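Local coordinates for KaiC-like domain-containing protein (Pyrococcus horikoshii, PDB 3BS4), which is of unknown function but adopts a KaiC-like, RecA-type fold and holds a bound peptide of unknown identity, at residues A[33-38]-A[57-62]; A[81-86]-A[137-142]; A[153-156]-A[162-165]. One frame throughout, in Å; residues are numbered along the deposited sequence.

Contact 1 of 3, residues A[33-38]-A[57-62]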
loop_
_atom_site.group_PDB
_atom_site.type_symbol
_atom_site.label_atom_id
_atom_site.label_comp_id
_atom_site.label_asym_id
_atom_site.label_seq_id
_atom_site.Cartn_x
_atom_site.Cartn_y
_atom_site.Cartn_z
ATOM N N ARG A 33 5.822 8.579 -11.709
ATOM C CA ARG A 33 5.510 9.044 -10.359
ATOM C C ARG A 33 4.198 8.472 -9.802
ATOM O O ARG A 33 3.558 9.089 -8.957
ATOM C CB ARG A 33 5.516 10.573 -10.290
ATOM C CG ARG A 33 6.919 11.145 -10.427
ATOM C CD ARG A 33 6.918 12.666 -10.473
ATOM N NE ARG A 33 6.388 13.250 -9.239
ATOM C CZ ARG A 33 6.072 14.533 -9.087
ATOM N NH1 ARG A 33 6.236 15.396 -10.087
ATOM N NH2 ARG A 33 5.590 14.949 -7.927
ATOM N N GLY A 34 3.801 7.283 -10.262
ATOM C CA GLY A 34 2.642 6.608 -9.673
ATOM C C GLY A 34 2.790 6.405 -8.171
ATOM O O GLY A 34 1.818 6.410 -7.428
ATOM N N LYS A 35 4.020 6.233 -7.720
ATOM C CA LYS A 35 4.292 6.103 -6.289
ATOM C C LYS A 35 3.827 7.348 -5.538
ATOM O O LYS A 35 3.264 7.261 -4.440
ATOM C CB LYS A 35 5.794 5.836 -6.078
ATOM C CG LYS A 35 6.304 5.842 -4.654
ATOM C CD LYS A 35 7.722 5.268 -4.553
ATOM C CE LYS A 35 8.712 5.873 -5.565
ATOM N NZ LYS A 35 10.093 5.314 -5.395
ATOM N N ASP A 36 4.035 8.512 -6.145
ATOM C CA ASP A 36 3.599 9.770 -5.522
ATOM C C ASP A 36 2.079 9.881 -5.442
ATOM O O ASP A 36 1.552 10.514 -4.526
ATOM C CB ASP A 36 4.159 10.977 -6.278
ATOM C CG ASP A 36 5.621 11.237 -5.974
ATOM O OD1 ASP A 36 6.113 10.772 -4.907
ATOM O OD2 ASP A 36 6.263 11.946 -6.793
ATOM N N ILE A 37 1.361 9.260 -6.383
ATOM C CA ILE A 37 -0.104 9.239 -6.311
ATOM C C ILE A 37 -0.508 8.430 -5.072
ATOM O O ILE A 37 -1.390 8.841 -4.304
ATOM C CB ILE A 37 -0.763 8.659 -7.588
ATOM C CG1 ILE A 37 -0.486 9.585 -8.781
ATOM C CG2 ILE A 37 -2.254 8.509 -7.388
ATOM C CD1 ILE A 37 -0.954 9.024 -10.082
ATOM N N LEU A 38 0.159 7.290 -4.866
ATOM C CA LEU A 38 -0.154 6.468 -3.701
ATOM C C LEU A 38 0.185 7.178 -2.391
ATOM O O LEU A 38 -0.606 7.096 -1.435
ATOM C CB LEU A 38 0.538 5.102 -3.758
ATOM C CG LEU A 38 0.009 4.138 -2.688
ATOM C CD1 LEU A 38 -1.517 4.055 -2.694
ATOM C CD2 LEU A 38 0.555 2.769 -2.875
ATOM N N ILE A 57 8.389 -1.982 3.244
ATOM C CA ILE A 57 9.210 -3.081 2.745
ATOM C C ILE A 57 10.457 -2.570 2.024
ATOM O O ILE A 57 11.545 -3.132 2.181
ATOM C CB ILE A 57 8.370 -3.939 1.751
ATOM C CG1 ILE A 57 7.144 -4.574 2.461
ATOM C CG2 ILE A 57 9.226 -5.012 1.045
ATOM C CD1 ILE A 57 5.929 -4.774 1.548
ATOM N N SER A 58 10.287 -1.513 1.233
ATOM C CA SER A 58 11.282 -1.148 0.226
ATOM C C SER A 58 12.239 -0.032 0.606
ATOM O O SER A 58 13.309 0.080 -0.029
ATOM C CB SER A 58 10.599 -0.774 -1.091
ATOM O OG SER A 58 10.021 -1.903 -1.697
ATOM N N TYR A 59 11.849 0.798 1.582
ATOM C CA TYR A 59 12.599 2.023 1.901
ATOM C C TYR A 59 12.936 2.098 3.377
ATOM O O TYR A 59 12.145 1.659 4.222
ATOM C CB TYR A 59 11.811 3.291 1.472
ATOM C CG TYR A 59 11.472 3.237 0.010
ATOM C CD1 TYR A 59 12.473 3.413 -0.946
ATOM C CD2 TYR A 59 10.186 2.891 -0.419
ATOM C CE1 TYR A 59 12.205 3.311 -2.294
ATOM C CE2 TYR A 59 9.905 2.776 -1.770
ATOM C CZ TYR A 59 10.926 2.987 -2.700
ATOM O OH TYR A 59 10.714 2.884 -4.061
ATOM N N PRO A 60 14.102 2.687 3.686
ATOM C CA PRO A 60 14.436 2.956 5.083
ATOM C C PRO A 60 13.357 3.823 5.717
ATOM O O PRO A 60 12.805 4.704 5.065
ATOM C CB PRO A 60 15.732 3.758 4.996
ATOM C CG PRO A 60 16.297 3.504 3.625
ATOM C CD PRO A 60 15.145 3.131 2.743
ATOM N N LEU A 61 13.071 3.564 6.986
ATOM C CA LEU A 61 12.086 4.340 7.713
ATOM C C LEU A 61 12.341 5.859 7.641
ATOM O O LEU A 61 11.422 6.644 7.472
ATOM C CB LEU A 61 12.044 3.868 9.162
ATOM C CG LEU A 61 10.956 4.503 10.017
ATOM C CD1 LEU A 61 9.564 4.228 9.433
ATOM C CD2 LEU A 61 11.090 4.011 11.452
ATOM N N GLN A 62 13.596 6.268 7.766
ATOM C CA GLN A 62 13.901 7.687 7.746
ATOM C C GLN A 62 13.531 8.322 6.411
ATOM O O GLN A 62 13.140 9.487 6.358
ATOM C CB GLN A 62 15.373 7.929 8.098
ATOM C CG GLN A 62 15.731 7.518 9.544
ATOM C CD GLN A 62 14.889 8.209 10.640
ATOM O OE1 GLN A 62 14.504 7.571 11.626
ATOM N NE2 GLN A 62 14.625 9.508 10.480
#

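Contact 2 of 3, residues A[81-86]-A[137-142]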
loop_
_atom_site.group_PDB
_atom_site.type_symbol
_atom_site.label_atom_id
_atom_site.label_comp_id
_atom_site.label_asym_id
_atom_site.label_seq_id
_atom_site.Cartn_x
_atom_site.Cartn_y
_atom_site.Cartn_z
ATOM N N ASN A 81 0.141 9.007 18.492
ATOM C CA ASN A 81 -1.290 9.138 18.734
ATOM C C ASN A 81 -2.090 7.930 18.257
ATOM O O ASN A 81 -3.312 7.982 18.196
ATOM C CB ASN A 81 -1.817 10.456 18.149
ATOM C CG ASN A 81 -1.372 11.677 18.976
ATOM O OD1 ASN A 81 -1.971 11.984 20.008
ATOM N ND2 ASN A 81 -0.307 12.350 18.539
ATOM N N HIS A 82 -1.381 6.852 17.926
ATOM C CA HIS A 82 -1.986 5.536 17.656
ATOM C C HIS A 82 -2.826 5.475 16.385
ATOM O O HIS A 82 -3.648 4.576 16.240
ATOM C CB HIS A 82 -2.802 5.052 18.879
ATOM C CG HIS A 82 -1.946 4.717 20.058
ATOM N ND1 HIS A 82 -2.011 5.410 21.247
ATOM C CD2 HIS A 82 -0.977 3.786 20.216
ATOM C CE1 HIS A 82 -1.126 4.912 22.092
ATOM N NE2 HIS A 82 -0.490 3.921 21.494
ATOM N N ARG A 83 -2.627 6.429 15.478
ATOM C CA ARG A 83 -3.363 6.443 14.211
ATOM C C ARG A 83 -2.656 5.611 13.155
ATOM O O ARG A 83 -3.303 5.020 12.286
ATOM C CB ARG A 83 -3.512 7.869 13.680
ATOM C CG ARG A 83 -4.281 8.802 14.631
ATOM C CD ARG A 83 -5.658 8.231 14.944
ATOM N NE ARG A 83 -6.570 9.272 15.442
ATOM C CZ ARG A 83 -6.644 9.682 16.709
ATOM N NH1 ARG A 83 -5.866 9.156 17.650
ATOM N NH2 ARG A 83 -7.509 10.629 17.034
ATOM N N LEU A 84 -1.331 5.611 13.224
ATOM C CA LEU A 84 -0.492 4.921 12.242
ATOM C C LEU A 84 0.297 3.798 12.921
ATOM O O LEU A 84 0.867 4.007 14.001
ATOM C CB LEU A 84 0.457 5.938 11.614
ATOM C CG LEU A 84 1.535 5.444 10.646
ATOM C CD1 LEU A 84 0.888 4.772 9.425
ATOM C CD2 LEU A 84 2.457 6.596 10.257
ATOM N N ALA A 85 0.314 2.619 12.295
ATOM C CA ALA A 85 1.176 1.510 12.729
ATOM C C ALA A 85 2.100 1.188 11.568
ATOM O O ALA A 85 1.649 1.150 10.429
ATOM C CB ALA A 85 0.356 0.297 13.091
ATOM N N ILE A 86 3.381 0.976 11.858
ATOM C CA ILE A 86 4.339 0.632 10.802
ATOM C C ILE A 86 4.999 -0.679 11.147
ATOM O O ILE A 86 5.496 -0.850 12.268
ATOM C CB ILE A 86 5.428 1.720 10.597
ATOM C CG1 ILE A 86 4.780 3.051 10.192
ATOM C CG2 ILE A 86 6.444 1.268 9.537
ATOM C CD1 ILE A 86 5.736 4.229 10.051
ATOM N N GLU A 137 -13.931 2.715 16.052
ATOM C CA GLU A 137 -15.220 3.396 16.026
ATOM C C GLU A 137 -15.179 4.695 15.232
ATOM O O GLU A 137 -14.411 5.589 15.549
ATOM C CB GLU A 137 -15.687 3.653 17.459
ATOM C CG GLU A 137 -16.762 4.731 17.593
ATOM C CD GLU A 137 -18.086 4.322 16.979
ATOM O OE1 GLU A 137 -18.502 3.154 17.174
ATOM O OE2 GLU A 137 -18.712 5.179 16.303
ATOM N N GLY A 138 -16.006 4.770 14.187
ATOM C CA GLY A 138 -16.123 5.969 13.354
ATOM C C GLY A 138 -14.963 6.181 12.393
ATOM O O GLY A 138 -14.871 7.225 11.747
ATOM N N ARG A 139 -14.082 5.183 12.305
ATOM C CA ARG A 139 -12.909 5.249 11.431
ATOM C C ARG A 139 -12.906 4.113 10.436
ATOM O O ARG A 139 -13.570 3.091 10.629
ATOM C CB ARG A 139 -11.612 5.202 12.243
ATOM C CG ARG A 139 -11.364 6.469 12.991
ATOM C CD ARG A 139 -10.027 6.479 13.694
ATOM N NE ARG A 139 -9.897 7.724 14.439
ATOM C CZ ARG A 139 -10.347 7.896 15.679
ATOM N NH1 ARG A 139 -10.903 6.879 16.331
ATOM N NH2 ARG A 139 -10.223 9.086 16.272
ATOM N N GLU A 140 -12.189 4.332 9.336
ATOM C CA GLU A 140 -11.844 3.255 8.423
ATOM C C GLU A 140 -10.391 2.843 8.652
ATOM O O GLU A 140 -9.567 3.658 9.069
ATOM C CB GLU A 140 -12.063 3.685 6.970
ATOM C CG GLU A 140 -13.529 3.770 6.568
ATOM C CD GLU A 140 -14.256 2.438 6.630
ATOM O OE1 GLU A 140 -13.620 1.366 6.469
ATOM O OE2 GLU A 140 -15.493 2.457 6.836
ATOM N N LEU A 141 -10.103 1.564 8.392
ATOM C CA LEU A 141 -8.742 1.035 8.451
ATOM C C LEU A 141 -8.224 0.818 7.038
ATOM O O LEU A 141 -8.893 0.197 6.202
ATOM C CB LEU A 141 -8.686 -0.290 9.222
ATOM C CG LEU A 141 -7.345 -1.033 9.273
ATOM C CD1 LEU A 141 -6.245 -0.216 9.966
ATOM C CD2 LEU A 141 -7.517 -2.408 9.935
ATOM N N TYR A 142 -7.037 1.348 6.784
ATOM C CA TYR A 142 -6.394 1.164 5.484
ATOM C C TYR A 142 -5.041 0.535 5.700
ATOM O O TYR A 142 -4.390 0.827 6.693
ATOM C CB TYR A 142 -6.196 2.507 4.793
ATOM C CG TYR A 142 -7.493 3.161 4.422
ATOM C CD1 TYR A 142 -8.152 2.814 3.245
ATOM C CD2 TYR A 142 -8.078 4.125 5.256
ATOM C CE1 TYR A 142 -9.372 3.422 2.896
ATOM C CE2 TYR A 142 -9.288 4.717 4.919
ATOM C CZ TYR A 142 -9.923 4.373 3.745
ATOM O OH TYR A 142 -11.115 4.983 3.401
#

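Contact 3 of 3, residues A[153-156]-A[162-165]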
loop_
_atom_site.group_PDB
_atom_site.type_symbol
_atom_site.label_atom_id
_atom_site.label_comp_id
_atom_site.label_asym_id
_atom_site.label_seq_id
_atom_site.Cartn_x
_atom_site.Cartn_y
_atom_site.Cartn_z
ATOM N N GLU A 153 13.937 -8.496 -3.841
ATOM C CA GLU A 153 15.313 -8.226 -3.393
ATOM C C GLU A 153 15.790 -9.280 -2.402
ATOM O O GLU A 153 17.002 -9.467 -2.230
ATOM C CB GLU A 153 15.418 -6.826 -2.779
ATOM C CG GLU A 153 15.167 -5.726 -3.781
ATOM C CD GLU A 153 14.744 -4.398 -3.158
ATOM O OE1 GLU A 153 15.163 -4.096 -2.015
ATOM O OE2 GLU A 153 13.983 -3.653 -3.824
ATOM N N VAL A 154 14.845 -9.977 -1.761
ATOM C CA VAL A 154 15.162 -10.948 -0.700
ATOM C C VAL A 154 14.706 -12.378 -1.015
ATOM O O VAL A 154 15.261 -13.340 -0.465
ATOM C CB VAL A 154 14.617 -10.530 0.703
ATOM C CG1 VAL A 154 15.397 -9.330 1.270
ATOM C CG2 VAL A 154 13.115 -10.214 0.659
ATOM N N PHE A 155 13.681 -12.506 -1.862
ATOM C CA PHE A 155 13.139 -13.818 -2.258
ATOM C C PHE A 155 13.333 -14.032 -3.758
ATOM O O PHE A 155 13.264 -13.092 -4.548
ATOM C CB PHE A 155 11.630 -13.914 -1.995
ATOM C CG PHE A 155 11.197 -13.696 -0.550
ATOM C CD1 PHE A 155 12.050 -13.942 0.545
ATOM C CD2 PHE A 155 9.882 -13.273 -0.288
ATOM C CE1 PHE A 155 11.606 -13.739 1.861
ATOM C CE2 PHE A 155 9.440 -13.077 1.015
ATOM C CZ PHE A 155 10.300 -13.300 2.090
ATOM N N THR A 156 13.522 -15.285 -4.174
ATOM C CA THR A 156 13.453 -15.608 -5.596
ATOM C C THR A 156 12.019 -15.426 -6.116
ATOM O O THR A 156 11.078 -15.333 -5.318
ATOM C CB THR A 156 13.928 -17.059 -5.860
ATOM O OG1 THR A 156 12.958 -17.977 -5.345
ATOM C CG2 THR A 156 15.274 -17.317 -5.187
ATOM N N ARG A 162 5.225 -18.468 -3.899
ATOM C CA ARG A 162 4.777 -19.303 -2.768
ATOM C C ARG A 162 4.396 -18.438 -1.583
ATOM O O ARG A 162 3.391 -18.686 -0.920
ATOM C CB ARG A 162 5.875 -20.278 -2.330
ATOM C CG ARG A 162 6.203 -21.319 -3.356
ATOM C CD ARG A 162 6.907 -22.524 -2.712
ATOM N NE ARG A 162 7.925 -22.143 -1.728
ATOM C CZ ARG A 162 9.225 -22.025 -1.993
ATOM N NH1 ARG A 162 9.679 -22.244 -3.223
ATOM N NH2 ARG A 162 10.070 -21.684 -1.023
ATOM N N TYR A 163 5.208 -17.416 -1.317
ATOM C CA TYR A 163 4.927 -16.475 -0.232
ATOM C C TYR A 163 3.548 -15.808 -0.357
ATOM O O TYR A 163 2.801 -15.686 0.629
ATOM C CB TYR A 163 6.038 -15.414 -0.180
ATOM C CG TYR A 163 5.657 -14.210 0.617
ATOM C CD1 TYR A 163 5.638 -14.254 2.015
ATOM C CD2 TYR A 163 5.278 -13.031 -0.024
ATOM C CE1 TYR A 163 5.269 -13.142 2.760
ATOM C CE2 TYR A 163 4.900 -11.903 0.714
ATOM C CZ TYR A 163 4.902 -11.982 2.113
ATOM O OH TYR A 163 4.532 -10.903 2.891
ATOM N N LEU A 164 3.215 -15.381 -1.575
ATOM C CA LEU A 164 1.924 -14.745 -1.830
ATOM C C LEU A 164 0.792 -15.697 -1.504
ATOM O O LEU A 164 -0.232 -15.273 -0.960
ATOM C CB LEU A 164 1.779 -14.250 -3.279
ATOM C CG LEU A 164 2.693 -13.082 -3.664
ATOM C CD1 LEU A 164 2.724 -12.894 -5.199
ATOM C CD2 LEU A 164 2.238 -11.800 -2.950
ATOM N N GLU A 165 0.976 -16.976 -1.843
ATOM C CA GLU A 165 -0.085 -17.947 -1.571
ATOM C C GLU A 165 -0.168 -18.296 -0.089
ATOM O O GLU A 165 -1.250 -18.310 0.482
ATOM C CB GLU A 165 0.046 -19.194 -2.452
ATOM C CG GLU A 165 -1.144 -20.176 -2.296
ATOM C CD GLU A 165 -2.517 -19.588 -2.633
ATOM O OE1 GLU A 165 -2.620 -18.546 -3.330
ATOM O OE2 GLU A 165 -3.527 -20.188 -2.185
#

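Contact 1 of 3, residues A[33-38]-A[57-62]
Lys35 and Tyr59 reach for each other from opposite directions and meet through the ammonium group and the phenol oxygen, bridging backbones whose closest CA atoms, those of Lys35 and Ser58, are 12.0 Å apart. The lysine leaves the first turn of its helix with CG anti to the backbone N (chi1 173°), runs extended through CG, and then bends about the CG-CD bond (chi3 50°), which swings NZ round to the hydroxyl. Lys35 NZ donates to Tyr59 OH over 2.8 Å, while Lys35 CD stays 3.9 Å from that same oxygen. The nitrogen stands obliquely to the phenol ring and meets its hydroxyl, with Tyr59 CZ the next nearest atom of the tyrosine. Within its own segment, Ser58 CB lies over one face of the Tyr59 ring, toward the rim. Glu190 joins the pair: OE1 forms a salt bridge with Lys35 NZ and OE2 a hydrogen bond with Tyr59 OH, so the carboxylate holds both ends of the contact. With a methionine in place of Lys35, Glu190 would probably lose its positive mate and the phenol oxygen one of its hydrogen bonds. One residue further on, Asp36 OD2 offers its anti lone pair to Arg33 NE, 2.8 Å away and close to the guanidinium plane; Asp36 OD1 bridges to Arg70. The loop and helix start following strand 22-27 occupy the place where RecA-type ATPases carry the Walker A motif, or P-loop. The Gly-Lys pair of that motif is present as Gly34 and Lys35, but Asp36 follows where the consensus has serine or threonine, consistent with a divergent P-loop whose lysine is paired with protein groups.

Contact 2 of 3, residues A[81-86]-A[137-142]
Arg83 and Arg139 bring their guanidinium groups together, and the path of Arg83 explains how. From CB the chain sets CG anti to the carbonyl carbon, then turns sharply at the CB-CG bond (chi2 -56°) before CD carries the head group toward the other arginine; the side chain also rests on Tyr78. Arg83 NE comes 3.8 Å from Arg139 NE, and Arg83 CZ lies 3.7 Å from Arg139 NH2. Arg139 CZ sits over one face of the Arg83 group, the two planes being turned 68° apart. At the tip, Arg83 NH2 is 3.2 Å from Arg139 NH2, two donors with no bond between them. The other terminal nitrogen, Arg83 NH1, folds back to Asn81 O at 2.9 Å, which helps fix the rotation of the head group. Asp49 draws the two together: OD1 takes Arg83 NE and OD2 takes Arg139 NH2 in salt bridges, so its negative charge is probably shared between them. Both arginines precede parallel strands, 84-87 and 141-146, and the pair spans the start of strand 51-56, the strand between them, beside the Schellman-capped end of helix 75-80, with helix 115-132 packed on Ala85 and Leu141.

Contact 3 of 3, residues A[153-156]-A[162-165]
Phe155, extended in the loop that leads into helix 157-173, faces Tyr163 on that same helix across 8.9 Å between their CA atoms. The phenylalanine ring arrives with its CE2 corner over one face of the tyrosine ring, near the root of the phenol: Phe155 CE2 is 4.0 Å from Tyr163 CG and 4.1 Å from Tyr163 CD1. The ring planes are inclined at 54° and the centroids lie 5.5 Å apart, an oblique aromatic pair. With chi1 at 164°, CG of Tyr163 points away from the amide of its own residue, and the ring is turned toward the loop. Val154 CG2 lies over one face of the Phe155 ring, toward its rim, and Leu115 of helix 115-132 touches both aromatic residues. Tyr151 meets the Tyr163 ring as well. The buried tyrosine finds its polar partner outside the chain, its OH hydrogen-bonding to a polar side chain of the bound peptide. Between the two residues in the chain, the helix begins after Thr156, its N-cap, whose side chain caps a backbone N while its own N bonds Glu159 OE1, a pattern consistent with a capping box. Loop and first helical turns thus close on a small aromatic cluster, of which Tyr163 reaches the bound peptide.

In the fold
Contacts 1 and 2 are surface contacts made by polar side chains, whereas contact 3 is buried and rests on aromatic packing. In both surface contacts a carboxylate from elsewhere in the chain organises the meeting: Glu190 serves a lysine and a phenol in contact 1, Asp49 two arginines in contact 2. Segment 57-62 of contact 1 follows the end of strand 51-56, while contact 2 spans its start; the centres of the two contacts are 19 Å apart, and Leu61 CD1 packs on Ile86 CD1 at 3.9 Å. Strand 141-146 links contact 2 to the loop and helix of contact 3, whose centre is about 28 Å away.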